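Local coordinates for mandelate racemase / muconate lactonizing enzyme, C-terminal domain protein (Labrenzia alexandrii, PDB 4E5T) that probably acts as a magnesium-dependent enzyme of the enolase superfamily, taking a proton from the carbon beside a substrate carboxylate to start an isomerase- or lyase-type reaction, at residues A[5-10]-A[53-58]; A[10-15]-A[24-29]; A[180-185]-A[216-221]; A[223-228]-A[252-257]. All coordinates share one frame; numbering follows the deposited sequence.

Interaction 1. Residues A[5-10]-A[53-58]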
loop_
_atom_site.group_PDB
_atom_site.type_symbol
_atom_site.label_atom_id
_atom_site.label_comp_id
_atom_site.label_asym_id
_atom_site.label_seq_id
_atom_site.Cartn_x
_atom_site.Cartn_y
_atom_site.Cartn_z
ATOM N N SER A 5 -30.243 36.527 -20.403
ATOM C CA SER A 5 -31.595 37.040 -20.274
ATOM C C SER A 5 -32.650 35.985 -20.558
ATOM O O SER A 5 -33.680 35.908 -19.882
ATOM C CB SER A 5 -31.782 38.209 -21.238
ATOM O OG SER A 5 -32.397 39.287 -20.580
ATOM N N ASP A 6 -32.380 35.172 -21.570
ATOM C CA ASP A 6 -33.403 34.320 -22.142
ATOM C C ASP A 6 -32.825 33.003 -22.607
ATOM O O ASP A 6 -31.687 32.928 -23.085
ATOM C CB ASP A 6 -34.086 35.019 -23.318
ATOM C CG ASP A 6 -35.118 36.031 -22.872
ATOM O OD1 ASP A 6 -36.063 35.632 -22.151
ATOM O OD2 ASP A 6 -34.981 37.223 -23.239
ATOM N N ILE A 7 -33.636 31.964 -22.450
ATOM C CA ILE A 7 -33.303 30.637 -22.909
ATOM C C ILE A 7 -34.444 30.121 -23.793
ATOM O O ILE A 7 -35.627 30.393 -23.539
ATOM C CB ILE A 7 -33.016 29.678 -21.720
ATOM C CG1 ILE A 7 -32.638 28.280 -22.235
ATOM C CG2 ILE A 7 -34.199 29.613 -20.763
ATOM C CD1 ILE A 7 -32.262 27.290 -21.148
ATOM N N GLU A 8 -34.079 29.437 -24.872
ATOM C CA GLU A 8 -35.023 28.587 -25.572
ATOM C C GLU A 8 -34.409 27.184 -25.569
ATOM O O GLU A 8 -33.188 27.041 -25.617
ATOM C CB GLU A 8 -35.325 29.087 -26.997
ATOM C CG GLU A 8 -36.367 28.223 -27.720
ATOM C CD GLU A 8 -36.803 28.743 -29.092
ATOM O OE1 GLU A 8 -35.997 29.428 -29.773
ATOM O OE2 GLU A 8 -37.966 28.453 -29.487
ATOM N N THR A 9 -35.249 26.157 -25.457
ATOM C CA THR A 9 -34.784 24.780 -25.577
ATOM C C THR A 9 -35.399 24.161 -26.811
ATOM O O THR A 9 -36.463 24.572 -27.272
ATOM C CB THR A 9 -35.122 23.895 -24.339
ATOM O OG1 THR A 9 -36.523 23.980 -24.032
ATOM C CG2 THR A 9 -34.306 24.310 -23.128
ATOM N N PHE A 10 -34.700 23.170 -27.344
ATOM C CA PHE A 10 -35.134 22.459 -28.531
ATOM C C PHE A 10 -34.934 20.976 -28.274
ATOM O O PHE A 10 -33.853 20.538 -27.882
ATOM C CB PHE A 10 -34.290 22.863 -29.739
ATOM C CG PHE A 10 -34.201 24.351 -29.962
ATOM C CD1 PHE A 10 -33.420 25.154 -29.133
ATOM C CD2 PHE A 10 -34.869 24.940 -31.023
ATOM C CE1 PHE A 10 -33.334 26.507 -29.337
ATOM C CE2 PHE A 10 -34.777 26.299 -31.239
ATOM C CZ PHE A 10 -34.013 27.082 -30.398
ATOM N N LYS A 53 -37.261 21.025 -19.638
ATOM C CA LYS A 53 -37.819 21.791 -18.526
ATOM C C LYS A 53 -36.811 21.965 -17.385
ATOM O O LYS A 53 -36.811 22.985 -16.709
ATOM C CB LYS A 53 -39.100 21.151 -18.002
ATOM C CG LYS A 53 -40.261 21.122 -18.991
ATOM C CD LYS A 53 -41.584 20.915 -18.255
ATOM C CE LYS A 53 -42.735 20.685 -19.204
ATOM N NZ LYS A 53 -43.947 20.268 -18.453
ATOM N N MET A 54 -35.948 20.976 -17.181
ATOM C CA MET A 54 -34.886 21.097 -16.182
ATOM C C MET A 54 -33.906 22.210 -16.574
ATOM O O MET A 54 -33.556 23.080 -15.754
ATOM C CB MET A 54 -34.146 19.754 -15.992
ATOM C CG MET A 54 -34.951 18.646 -15.286
ATOM S SD MET A 54 -34.169 17.021 -15.424
ATOM C CE MET A 54 -35.572 15.946 -15.677
ATOM N N ALA A 55 -33.466 22.176 -17.830
ATOM C CA ALA A 55 -32.582 23.211 -18.345
ATOM C C ALA A 55 -33.201 24.575 -18.067
ATOM O O ALA A 55 -32.535 25.478 -17.558
ATOM C CB ALA A 55 -32.336 23.018 -19.825
ATOM N N GLU A 56 -34.494 24.696 -18.356
ATOM C CA GLU A 56 -35.222 25.920 -18.094
ATOM C C GLU A 56 -35.250 26.325 -16.630
ATOM O O GLU A 56 -34.994 27.486 -16.303
ATOM C CB GLU A 56 -36.633 25.778 -18.595
ATOM C CG GLU A 56 -36.759 25.998 -20.073
ATOM C CD GLU A 56 -38.182 25.807 -20.540
ATOM O OE1 GLU A 56 -39.116 26.141 -19.762
ATOM O OE2 GLU A 56 -38.358 25.302 -21.672
ATOM N N ASP A 57 -35.584 25.371 -15.756
ATOM C CA ASP A 57 -35.600 25.591 -14.305
ATOM C C ASP A 57 -34.226 26.030 -13.801
ATOM O O ASP A 57 -34.127 27.026 -13.065
ATOM C CB ASP A 57 -36.087 24.343 -13.545
ATOM C CG ASP A 57 -36.037 24.511 -12.018
ATOM O OD1 ASP A 57 -34.990 24.190 -11.406
ATOM O OD2 ASP A 57 -37.043 24.951 -11.421
ATOM N N VAL A 58 -33.173 25.312 -14.196
ATOM C CA VAL A 58 -31.828 25.726 -13.803
ATOM C C VAL A 58 -31.474 27.151 -14.282
ATOM O O VAL A 58 -31.025 27.966 -13.484
ATOM C CB VAL A 58 -30.740 24.739 -14.270
ATOM C CG1 VAL A 58 -29.367 25.243 -13.866
ATOM C CG2 VAL A 58 -30.991 23.355 -13.697
#
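This is a strand-on-helix contact in the N-terminal domain of the enolase fold, where helix 48-63 packs on one face of a three-stranded antiparallel sheet whose first strand is 4-13. The two short segments run almost antiparallel, at 170°, and their axes approach to 8.7 Å. From the strand, I7 and T9 both point toward the helix, whereas E8 between them points away and forms a salt bridge with R383. I7 is fully stretched: CG1 stands anti to the backbone N and the chain continues straight, chi2 177°. I7 CD1 thus meets the helix at A55, 4.0 Å from A55 O and 4.5 Å from A55 CB. F59, one turn further along the same helix, and L98 of helix 89-110 also touch I7. T9 gives its two branches to unlike partners. Its CG2 lies anti to the carbonyl carbon and rests on the methyl group of A55, with T9 CG2 to A55 CB 4.1 Å. At chi1 52° the hydroxyl is wedged between the two backbone branches and turns to E56. That glutamate starts on the flank of the helix, runs extended beyond CG and crosses T9 obliquely at the exposed margin of the contact. There T9 OG1 donates a weak hydrogen bond to E56 OE2, 3.3 Å away.

Interaction 2. Residues A[10-15]-A[24-29]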
loop_
_atom_site.group_PDB
_atom_site.type_symbol
_atom_site.label_atom_id
_atom_site.label_comp_id
_atom_site.label_asym_id
_atom_site.label_seq_id
_atom_site.Cartn_x
_atom_site.Cartn_y
_atom_site.Cartn_z
ATOM N N PHE A 10 -34.700 23.170 -27.344
ATOM C CA PHE A 10 -35.134 22.459 -28.531
ATOM C C PHE A 10 -34.934 20.976 -28.274
ATOM O O PHE A 10 -33.853 20.538 -27.882
ATOM C CB PHE A 10 -34.290 22.863 -29.739
ATOM C CG PHE A 10 -34.201 24.351 -29.962
ATOM C CD1 PHE A 10 -33.420 25.154 -29.133
ATOM C CD2 PHE A 10 -34.869 24.940 -31.023
ATOM C CE1 PHE A 10 -33.334 26.507 -29.337
ATOM C CE2 PHE A 10 -34.777 26.299 -31.239
ATOM C CZ PHE A 10 -34.013 27.082 -30.398
ATOM N N VAL A 11 -35.991 20.208 -28.466
ATOM C CA VAL A 11 -35.889 18.779 -28.457
ATOM C C VAL A 11 -36.092 18.366 -29.895
ATOM O O VAL A 11 -37.149 18.605 -30.465
ATOM C CB VAL A 11 -36.957 18.180 -27.555
ATOM C CG1 VAL A 11 -36.815 16.650 -27.484
ATOM C CG2 VAL A 11 -36.883 18.831 -26.157
ATOM N N VAL A 12 -35.058 17.787 -30.495
ATOM C CA VAL A 12 -35.058 17.493 -31.924
ATOM C C VAL A 12 -34.919 16.001 -32.184
ATOM O O VAL A 12 -33.896 15.412 -31.849
ATOM C CB VAL A 12 -33.871 18.195 -32.640
ATOM C CG1 VAL A 12 -33.831 17.792 -34.097
ATOM C CG2 VAL A 12 -33.953 19.713 -32.496
ATOM N N GLY A 13 -35.937 15.393 -32.786
ATOM C CA GLY A 13 -35.860 13.992 -33.179
ATOM C C GLY A 13 -34.872 13.786 -34.315
ATOM O O GLY A 13 -34.764 14.617 -35.210
ATOM N N ASN A 14 -34.140 12.682 -34.280
ATOM C CA ASN A 14 -33.114 12.399 -35.284
ATOM C C ASN A 14 -33.737 11.513 -36.344
ATOM O O ASN A 14 -34.331 10.499 -36.024
ATOM C CB ASN A 14 -31.923 11.699 -34.613
ATOM C CG ASN A 14 -30.670 11.653 -35.485
ATOM O OD1 ASN A 14 -30.514 12.423 -36.436
ATOM N ND2 ASN A 14 -29.760 10.742 -35.148
ATOM N N PRO A 15 -33.651 11.912 -37.615
ATOM C CA PRO A 15 -34.271 11.074 -38.649
ATOM C C PRO A 15 -33.408 9.870 -39.012
ATOM O O PRO A 15 -32.225 9.830 -38.653
ATOM C CB PRO A 15 -34.397 12.030 -39.849
ATOM C CG PRO A 15 -33.316 13.029 -39.643
ATOM C CD PRO A 15 -33.170 13.198 -38.150
ATOM N N PHE A 24 -31.925 14.834 -29.954
ATOM C CA PHE A 24 -30.906 15.752 -29.439
ATOM C C PHE A 24 -31.570 16.803 -28.582
ATOM O O PHE A 24 -32.717 17.167 -28.841
ATOM C CB PHE A 24 -30.171 16.466 -30.568
ATOM C CG PHE A 24 -29.687 15.562 -31.641
ATOM C CD1 PHE A 24 -29.154 14.327 -31.336
ATOM C CD2 PHE A 24 -29.778 15.941 -32.968
ATOM C CE1 PHE A 24 -28.714 13.477 -32.344
ATOM C CE2 PHE A 24 -29.339 15.109 -33.975
ATOM C CZ PHE A 24 -28.807 13.872 -33.671
ATOM N N ILE A 25 -30.863 17.304 -27.569
ATOM C CA ILE A 25 -31.419 18.396 -26.774
ATOM C C ILE A 25 -30.580 19.674 -26.879
ATOM O O ILE A 25 -29.458 19.746 -26.391
ATOM C CB ILE A 25 -31.594 18.010 -25.296
ATOM C CG1 ILE A 25 -32.352 16.692 -25.176
ATOM C CG2 ILE A 25 -32.305 19.131 -24.553
ATOM C CD1 ILE A 25 -32.606 16.245 -23.759
ATOM N N PHE A 26 -31.132 20.693 -27.509
ATOM C CA PHE A 26 -30.367 21.908 -27.740
ATOM C C PHE A 26 -30.823 23.011 -26.808
ATOM O O PHE A 26 -31.981 23.050 -26.388
ATOM C CB PHE A 26 -30.512 22.355 -29.197
ATOM C CG PHE A 26 -29.966 21.368 -30.196
ATOM C CD1 PHE A 26 -28.812 20.660 -29.932
ATOM C CD2 PHE A 26 -30.610 21.150 -31.397
ATOM C CE1 PHE A 26 -28.307 19.754 -30.853
ATOM C CE2 PHE A 26 -30.110 20.243 -32.320
ATOM C CZ PHE A 26 -28.954 19.550 -32.045
ATOM N N VAL A 27 -29.905 23.901 -26.474
ATOM C CA VAL A 27 -30.273 25.109 -25.749
ATOM C C VAL A 27 -29.836 26.363 -26.519
ATOM O O VAL A 27 -28.817 26.354 -27.224
ATOM C CB VAL A 27 -29.700 25.131 -24.293
ATOM C CG1 VAL A 27 -30.259 23.997 -23.479
ATOM C CG2 VAL A 27 -28.191 25.073 -24.290
ATOM N N LYS A 28 -30.614 27.433 -26.379
ATOM C CA LYS A 28 -30.280 28.743 -26.952
ATOM C C LYS A 28 -30.234 29.821 -25.844
ATOM O O LYS A 28 -31.263 30.155 -25.267
ATOM C CB LYS A 28 -31.322 29.106 -28.024
ATOM C CG LYS A 28 -30.973 30.292 -28.907
ATOM C CD LYS A 28 -32.004 31.381 -28.753
ATOM C CE LYS A 28 -32.256 32.117 -30.054
ATOM N NZ LYS A 28 -33.721 32.305 -30.296
ATOM N N LEU A 29 -29.055 30.353 -25.534
ATOM C CA LEU A 29 -28.946 31.416 -24.520
ATOM C C LEU A 29 -28.843 32.797 -25.148
ATOM O O LEU A 29 -28.051 33.015 -26.061
ATOM C CB LEU A 29 -27.729 31.208 -23.624
ATOM C CG LEU A 29 -27.638 29.972 -22.739
ATOM C CD1 LEU A 29 -26.701 30.272 -21.597
ATOM C CD2 LEU A 29 -28.996 29.611 -22.217
#
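F10 lies within a beta hairpin in which strand 4-13 runs antiparallel to strand 23-31, part of the three-stranded sheet of the N-terminal domain. It forms a hydrogen-bonded pair with F26, but its two bonds differ: F10 N reaches F26 O at 2.9 Å from 32° out of the carbonyl plane, whereas F26 N meets F10 O at 2.8 Å within the plane of the F10 carbonyl. The F10 side chain crosses F26 at about a right angle, their CB atoms in contact, and its ring carries on along the neighbouring strand. There the ring edge abuts the root of K28, with F10 CE1 to K28 CB 3.5 Å. V11 makes a non-hydrogen-bonded pair with I25, and both send their side chains to the sheet face that packs on helix 48-63. V12 returns to the F10 face and pairs with F24; V12 N points almost straight at F24 O, 2.9 Å away at 177°, and V12 O takes F24 N at 2.8 Å. V12 CG2 reaches obliquely to the F26 ring, 3.8 Å from F26 CD2. Past G13 the strand gives way to loop, and N14 turns back on F24. Its amide nitrogen is fixed by H19 O and G21 O, and the amide and ring planes stand 45° apart. N14 CG sits 3.4 Å from F24 CZ, the tip of the ring.

Interaction 3. Residues A[180-185]-A[216-221]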
loop_
_atom_site.group_PDB
_atom_site.type_symbol
_atom_site.label_atom_id
_atom_site.label_comp_id
_atom_site.label_asym_id
_atom_site.label_seq_id
_atom_site.Cartn_x
_atom_site.Cartn_y
_atom_site.Cartn_z
ATOM N N ILE A 180 -29.008 -4.629 -17.870
ATOM C CA ILE A 180 -29.208 -3.894 -16.630
ATOM C C ILE A 180 -28.607 -4.613 -15.424
ATOM O O ILE A 180 -28.624 -4.096 -14.306
ATOM C CB ILE A 180 -30.698 -3.686 -16.374
ATOM C CG1 ILE A 180 -31.404 -5.040 -16.333
ATOM C CG2 ILE A 180 -31.289 -2.792 -17.450
ATOM C CD1 ILE A 180 -32.841 -4.977 -15.876
ATOM N N TYR A 181 -28.078 -5.808 -15.647
ATOM C CA TYR A 181 -27.538 -6.597 -14.557
ATOM C C TYR A 181 -26.030 -6.769 -14.681
ATOM O O TYR A 181 -25.441 -7.639 -14.040
ATOM C CB TYR A 181 -28.220 -7.952 -14.516
ATOM C CG TYR A 181 -29.699 -7.882 -14.199
ATOM C CD1 TYR A 181 -30.164 -7.178 -13.103
ATOM C CD2 TYR A 181 -30.633 -8.520 -15.010
ATOM C CE1 TYR A 181 -31.509 -7.124 -12.816
ATOM C CE2 TYR A 181 -31.977 -8.461 -14.730
ATOM C CZ TYR A 181 -32.408 -7.765 -13.637
ATOM O OH TYR A 181 -33.744 -7.717 -13.357
ATOM N N ASP A 182 -25.413 -5.928 -15.509
ATOM C CA ASP A 182 -23.971 -5.949 -15.723
ATOM C C ASP A 182 -23.234 -5.561 -14.435
ATOM O O ASP A 182 -23.810 -4.874 -13.591
ATOM C CB ASP A 182 -23.622 -5.023 -16.894
ATOM C CG ASP A 182 -23.972 -5.643 -18.254
ATOM O OD1 ASP A 182 -24.532 -6.764 -18.262
ATOM O OD2 ASP A 182 -23.696 -5.013 -19.310
ATOM N N GLY A 183 -21.978 -5.994 -14.259
ATOM C CA GLY A 183 -21.219 -6.747 -15.249
ATOM C C GLY A 183 -21.524 -8.230 -15.284
ATOM O O GLY A 183 -21.922 -8.841 -14.281
ATOM N N HIS A 184 -21.339 -8.822 -16.456
ATOM C CA HIS A 184 -21.550 -10.256 -16.607
ATOM C C HIS A 184 -20.311 -10.935 -17.198
ATOM O O HIS A 184 -19.251 -10.330 -17.290
ATOM C CB HIS A 184 -22.779 -10.513 -17.470
ATOM C CG HIS A 184 -22.599 -10.124 -18.901
ATOM N ND1 HIS A 184 -22.976 -8.892 -19.392
ATOM C CD2 HIS A 184 -22.088 -10.809 -19.953
ATOM C CE1 HIS A 184 -22.700 -8.833 -20.682
ATOM N NE2 HIS A 184 -22.162 -9.983 -21.046
ATOM N N GLN A 185 -20.443 -12.190 -17.598
ATOM C CA GLN A 185 -19.300 -12.939 -18.106
ATOM C C GLN A 185 -19.444 -13.225 -19.622
ATOM O O GLN A 185 -20.531 -13.602 -20.095
ATOM C CB GLN A 185 -19.153 -14.229 -17.288
ATOM C CG GLN A 185 -17.807 -14.915 -17.381
ATOM C CD GLN A 185 -16.777 -14.362 -16.411
ATOM O OE1 GLN A 185 -15.580 -14.375 -16.702
ATOM N NE2 GLN A 185 -17.230 -13.886 -15.248
ATOM N N HIS A 216 -19.468 -1.752 -24.014
ATOM C CA HIS A 216 -20.402 -0.927 -23.252
ATOM C C HIS A 216 -20.511 -1.365 -21.794
ATOM O O HIS A 216 -21.602 -1.524 -21.274
ATOM C CB HIS A 216 -21.790 -0.955 -23.897
ATOM C CG HIS A 216 -21.870 -0.223 -25.206
ATOM N ND1 HIS A 216 -21.267 -0.685 -26.359
ATOM C CD2 HIS A 216 -22.481 0.940 -25.541
ATOM C CE1 HIS A 216 -21.492 0.169 -27.341
ATOM N NE2 HIS A 216 -22.228 1.159 -26.872
ATOM N N GLY A 217 -19.380 -1.566 -21.134
ATOM C CA GLY A 217 -19.387 -1.964 -19.732
ATOM C C GLY A 217 -19.897 -3.364 -19.427
ATOM O O GLY A 217 -20.245 -3.639 -18.280
ATOM N N GLN A 218 -19.917 -4.241 -20.434
ATOM C CA GLN A 218 -20.531 -5.564 -20.314
ATOM C C GLN A 218 -20.024 -6.354 -19.132
ATOM O O GLN A 218 -20.802 -6.961 -18.383
ATOM C CB GLN A 218 -20.281 -6.416 -21.564
ATOM C CG GLN A 218 -21.230 -6.183 -22.717
ATOM C CD GLN A 218 -20.756 -5.062 -23.621
ATOM O OE1 GLN A 218 -20.232 -4.049 -23.151
ATOM N NE2 GLN A 218 -20.914 -5.247 -24.926
ATOM N N PHE A 219 -18.708 -6.351 -18.969
ATOM C CA PHE A 219 -18.072 -7.415 -18.208
ATOM C C PHE A 219 -17.681 -7.058 -16.792
ATOM O O PHE A 219 -17.606 -5.896 -16.425
ATOM C CB PHE A 219 -16.906 -7.986 -19.010
ATOM C CG PHE A 219 -17.280 -8.307 -20.440
ATOM C CD1 PHE A 219 -18.183 -9.329 -20.721
ATOM C CD2 PHE A 219 -16.761 -7.570 -21.497
ATOM C CE1 PHE A 219 -18.542 -9.614 -22.034
ATOM C CE2 PHE A 219 -17.119 -7.850 -22.793
ATOM C CZ PHE A 219 -18.008 -8.872 -23.067
ATOM N N THR A 220 -17.517 -8.091 -15.983
ATOM C CA THR A 220 -16.868 -7.961 -14.706
ATOM C C THR A 220 -15.400 -7.960 -15.040
ATOM O O THR A 220 -15.030 -8.247 -16.176
ATOM C CB THR A 220 -17.164 -9.151 -13.795
ATOM O OG1 THR A 220 -16.577 -10.350 -14.342
ATOM C CG2 THR A 220 -18.672 -9.312 -13.628
ATOM N N VAL A 221 -14.579 -7.627 -14.053
ATOM C CA VAL A 221 -13.142 -7.580 -14.235
ATOM C C VAL A 221 -12.574 -8.887 -14.780
ATOM O O VAL A 221 -11.823 -8.877 -15.750
ATOM C CB VAL A 221 -12.443 -7.172 -12.934
ATOM C CG1 VAL A 221 -10.937 -7.357 -13.037
ATOM C CG2 VAL A 221 -12.800 -5.725 -12.601
HETATM O O HOH W 1 -23.107 -2.440 -19.211
#
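Two loops of the (beta/alpha)7beta-barrel domain, following strands 169-172 and 210-213, are tied by a single backbone bridge. H184 N donates to Q218 O at 2.7 Å, in the carbonyl plane, and H184 O accepts T220 N at 3.1 Å on a lone pair. After a cis peptide, G183 passes so close to F219 and T220 that a CB there would clash. Both carboxylate oxygens of D182 are held. D182 OD1 takes H184 ND1 at 2.9 Å, from above the carboxylate plane but within the imidazole plane, and is also bonded to T179; D182 OD2 accepts a water, 2.6 Å away, that donates to H216 O at 2.7 Å. Q218 OE1 accepts H216 N at 2.6 Å, and Q218 NE2 donates to G176 O and D173. The H184 ring lies alongside Q218 and offers a face to the edge of F219, centroids 5.3 Å apart and planes at 64°. An alanine at H184 would remove the imidazole and probably leave D182 less firmly held and Q218 and F219 less well packed. T220 occupies the N-cap of helix 221-231, OG1 hydrogen-bonded to S222; T220 CG2 rests 3.3 Å from G183 O.

Interaction 4. Residues A[223-228]-A[252-257]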
loop_
_atom_site.group_PDB
_atom_site.type_symbol
_atom_site.label_atom_id
_atom_site.label_comp_id
_atom_site.label_asym_id
_atom_site.label_seq_id
_atom_site.Cartn_x
_atom_site.Cartn_y
_atom_site.Cartn_z
ATOM N N GLY A 223 -14.127 -11.212 -16.477
ATOM C CA GLY A 223 -14.614 -11.463 -17.816
ATOM C C GLY A 223 -13.879 -10.593 -18.801
ATOM O O GLY A 223 -13.594 -11.003 -19.920
ATOM N N ALA A 224 -13.561 -9.380 -18.366
ATOM C CA ALA A 224 -12.860 -8.430 -19.207
ATOM C C ALA A 224 -11.438 -8.894 -19.485
ATOM O O ALA A 224 -10.923 -8.691 -20.592
ATOM C CB ALA A 224 -12.866 -7.078 -18.577
ATOM N N LYS A 225 -10.802 -9.531 -18.499
ATOM C CA LYS A 225 -9.463 -10.086 -18.728
ATOM C C LYS A 225 -9.489 -11.308 -19.661
ATOM O O LYS A 225 -8.594 -11.480 -20.482
ATOM C CB LYS A 225 -8.733 -10.386 -17.417
ATOM C CG LYS A 225 -8.627 -9.186 -16.491
ATOM C CD LYS A 225 -7.506 -9.324 -15.458
ATOM C CE LYS A 225 -7.428 -10.719 -14.865
ATOM N NZ LYS A 225 -6.376 -10.816 -13.826
ATOM N N ARG A 226 -10.517 -12.141 -19.541
ATOM C CA ARG A 226 -10.704 -13.274 -20.435
ATOM C C ARG A 226 -10.717 -12.817 -21.902
ATOM O O ARG A 226 -10.172 -13.484 -22.791
ATOM C CB ARG A 226 -12.003 -14.019 -20.089
ATOM C CG ARG A 226 -11.965 -14.771 -18.762
ATOM C CD ARG A 226 -13.261 -15.534 -18.505
ATOM N NE ARG A 226 -13.461 -16.620 -19.456
ATOM C CZ ARG A 226 -14.651 -17.105 -19.796
ATOM N NH1 ARG A 226 -15.752 -16.597 -19.268
ATOM N NH2 ARG A 226 -14.742 -18.092 -20.673
ATOM N N LEU A 227 -11.319 -11.661 -22.145
ATOM C CA LEU A 227 -11.481 -11.160 -23.495
ATOM C C LEU A 227 -10.227 -10.448 -23.978
ATOM O O LEU A 227 -9.773 -10.667 -25.107
ATOM C CB LEU A 227 -12.685 -10.223 -23.553
ATOM C CG LEU A 227 -12.846 -9.463 -24.858
ATOM C CD1 LEU A 227 -12.892 -10.438 -25.990
ATOM C CD2 LEU A 227 -14.095 -8.637 -24.789
ATOM N N ALA A 228 -9.688 -9.581 -23.123
ATOM C CA ALA A 228 -8.462 -8.842 -23.420
ATOM C C ALA A 228 -7.329 -9.779 -23.855
ATOM O O ALA A 228 -6.577 -9.455 -24.771
ATOM C CB ALA A 228 -8.038 -8.009 -22.208
ATOM N N ALA A 252 -9.010 -0.619 -12.906
ATOM C CA ALA A 252 -7.566 -0.519 -12.946
ATOM C C ALA A 252 -6.913 -1.911 -12.953
ATOM O O ALA A 252 -5.785 -2.086 -13.422
ATOM C CB ALA A 252 -7.078 0.304 -11.811
ATOM N N GLU A 253 -7.632 -2.908 -12.452
ATOM C CA GLU A 253 -7.127 -4.274 -12.462
ATOM C C GLU A 253 -7.119 -4.814 -13.905
ATOM O O GLU A 253 -6.178 -5.477 -14.323
ATOM C CB GLU A 253 -7.937 -5.164 -11.507
ATOM C CG GLU A 253 -7.099 -6.154 -10.681
ATOM C CD GLU A 253 -6.454 -5.526 -9.440
ATOM O OE1 GLU A 253 -5.218 -5.321 -9.435
ATOM O OE2 GLU A 253 -7.183 -5.255 -8.461
ATOM N N VAL A 254 -8.154 -4.501 -14.672
ATOM C CA VAL A 254 -8.177 -4.849 -16.087
ATOM C C VAL A 254 -7.068 -4.144 -16.835
ATOM O O VAL A 254 -6.365 -4.754 -17.630
ATOM C CB VAL A 254 -9.508 -4.470 -16.745
ATOM C CG1 VAL A 254 -9.464 -4.743 -18.254
ATOM C CG2 VAL A 254 -10.665 -5.219 -16.069
ATOM N N ALA A 255 -6.920 -2.851 -16.576
ATOM C CA ALA A 255 -5.939 -2.033 -17.282
ATOM C C ALA A 255 -4.493 -2.494 -17.043
ATOM O O ALA A 255 -3.688 -2.561 -17.987
ATOM C CB ALA A 255 -6.113 -0.566 -16.912
ATOM N N ARG A 256 -4.176 -2.814 -15.788
ATOM C CA ARG A 256 -2.862 -3.361 -15.426
ATOM C C ARG A 256 -2.593 -4.696 -16.103
ATOM O O ARG A 256 -1.447 -5.009 -16.433
ATOM C CB ARG A 256 -2.739 -3.562 -13.916
ATOM C CG ARG A 256 -2.328 -2.337 -13.149
ATOM C CD ARG A 256 -2.014 -2.695 -11.713
ATOM N NE ARG A 256 -3.211 -3.010 -10.935
ATOM C CZ ARG A 256 -3.930 -2.107 -10.274
ATOM N NH1 ARG A 256 -3.582 -0.826 -10.303
ATOM N NH2 ARG A 256 -5.000 -2.482 -9.585
ATOM N N TYR A 257 -3.641 -5.489 -16.304
ATOM C CA TYR A 257 -3.448 -6.821 -16.853
ATOM C C TYR A 257 -2.995 -6.806 -18.303
ATOM O O TYR A 257 -2.113 -7.581 -18.686
ATOM C CB TYR A 257 -4.702 -7.700 -16.701
ATOM C CG TYR A 257 -4.506 -9.103 -17.245
ATOM C CD1 TYR A 257 -3.579 -9.965 -16.668
ATOM C CD2 TYR A 257 -5.224 -9.557 -18.353
ATOM C CE1 TYR A 257 -3.371 -11.244 -17.171
ATOM C CE2 TYR A 257 -5.028 -10.836 -18.862
ATOM C CZ TYR A 257 -4.100 -11.676 -18.266
ATOM O OH TYR A 257 -3.888 -12.949 -18.756
#
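K225 lies across the ring of Y257, joining two neighbouring outer helices of the (beta/alpha)7beta-barrel, 221-231 and 248-257. The helix segments run nearly parallel, crossing at -21° with 9.6 Å between axes. The lysine starts with CG beside its backbone N and bends at chi3, -42°, so that its chain crosses the tyrosine at about a right angle. K225 CD touches Y257 CB at 3.5 Å; further out, K225 CE stands 4.3 Å from the Y257 ring centroid in a CH-pi contact. K225 NZ completes a cation-pi interaction, 4.5 Å from the same centroid and 26° off the ring normal. Y257 CG lies anti to its backbone N, which carries the ring toward helix 221-231. Exchanging Y257 for an alanine would remove this aromatic face and is likely to leave the lysine chain less well ordered. The ammonium group also makes weak hydrogen bonds to A255 O and T258 O of a neighbouring subunit, so this helix pair takes part in assembly. Within helix 248-257, R256 NH2 forms a salt bridge with E253 OE1 at 2.9 Å. One residue before the lysine, the methyl of A224 meets V254, with A224 CB to V254 CG2 3.8 Å.

In the fold
The four contacts form two pairs, one in each domain. Interactions 1 and 2, centres 12 Å apart, share F10 and strand 4-13; E8 O and K28 N, 2.7 Å apart, probably continue the hairpin pairing between them. Interactions 3 and 4 are also 12 Å apart between centres and meet where F219 CE2 packs on L227 CD2 at 3.7 Å. Both touch the same neighbouring subunit. The pairs are well separated: centres of interactions 1 and 4 lie about 43 Å apart, on opposite sides of the chain's centre. Interaction 3 approaches the magnesium site of E240 and E266, the Q218 side chain being about 9 Å from the ion.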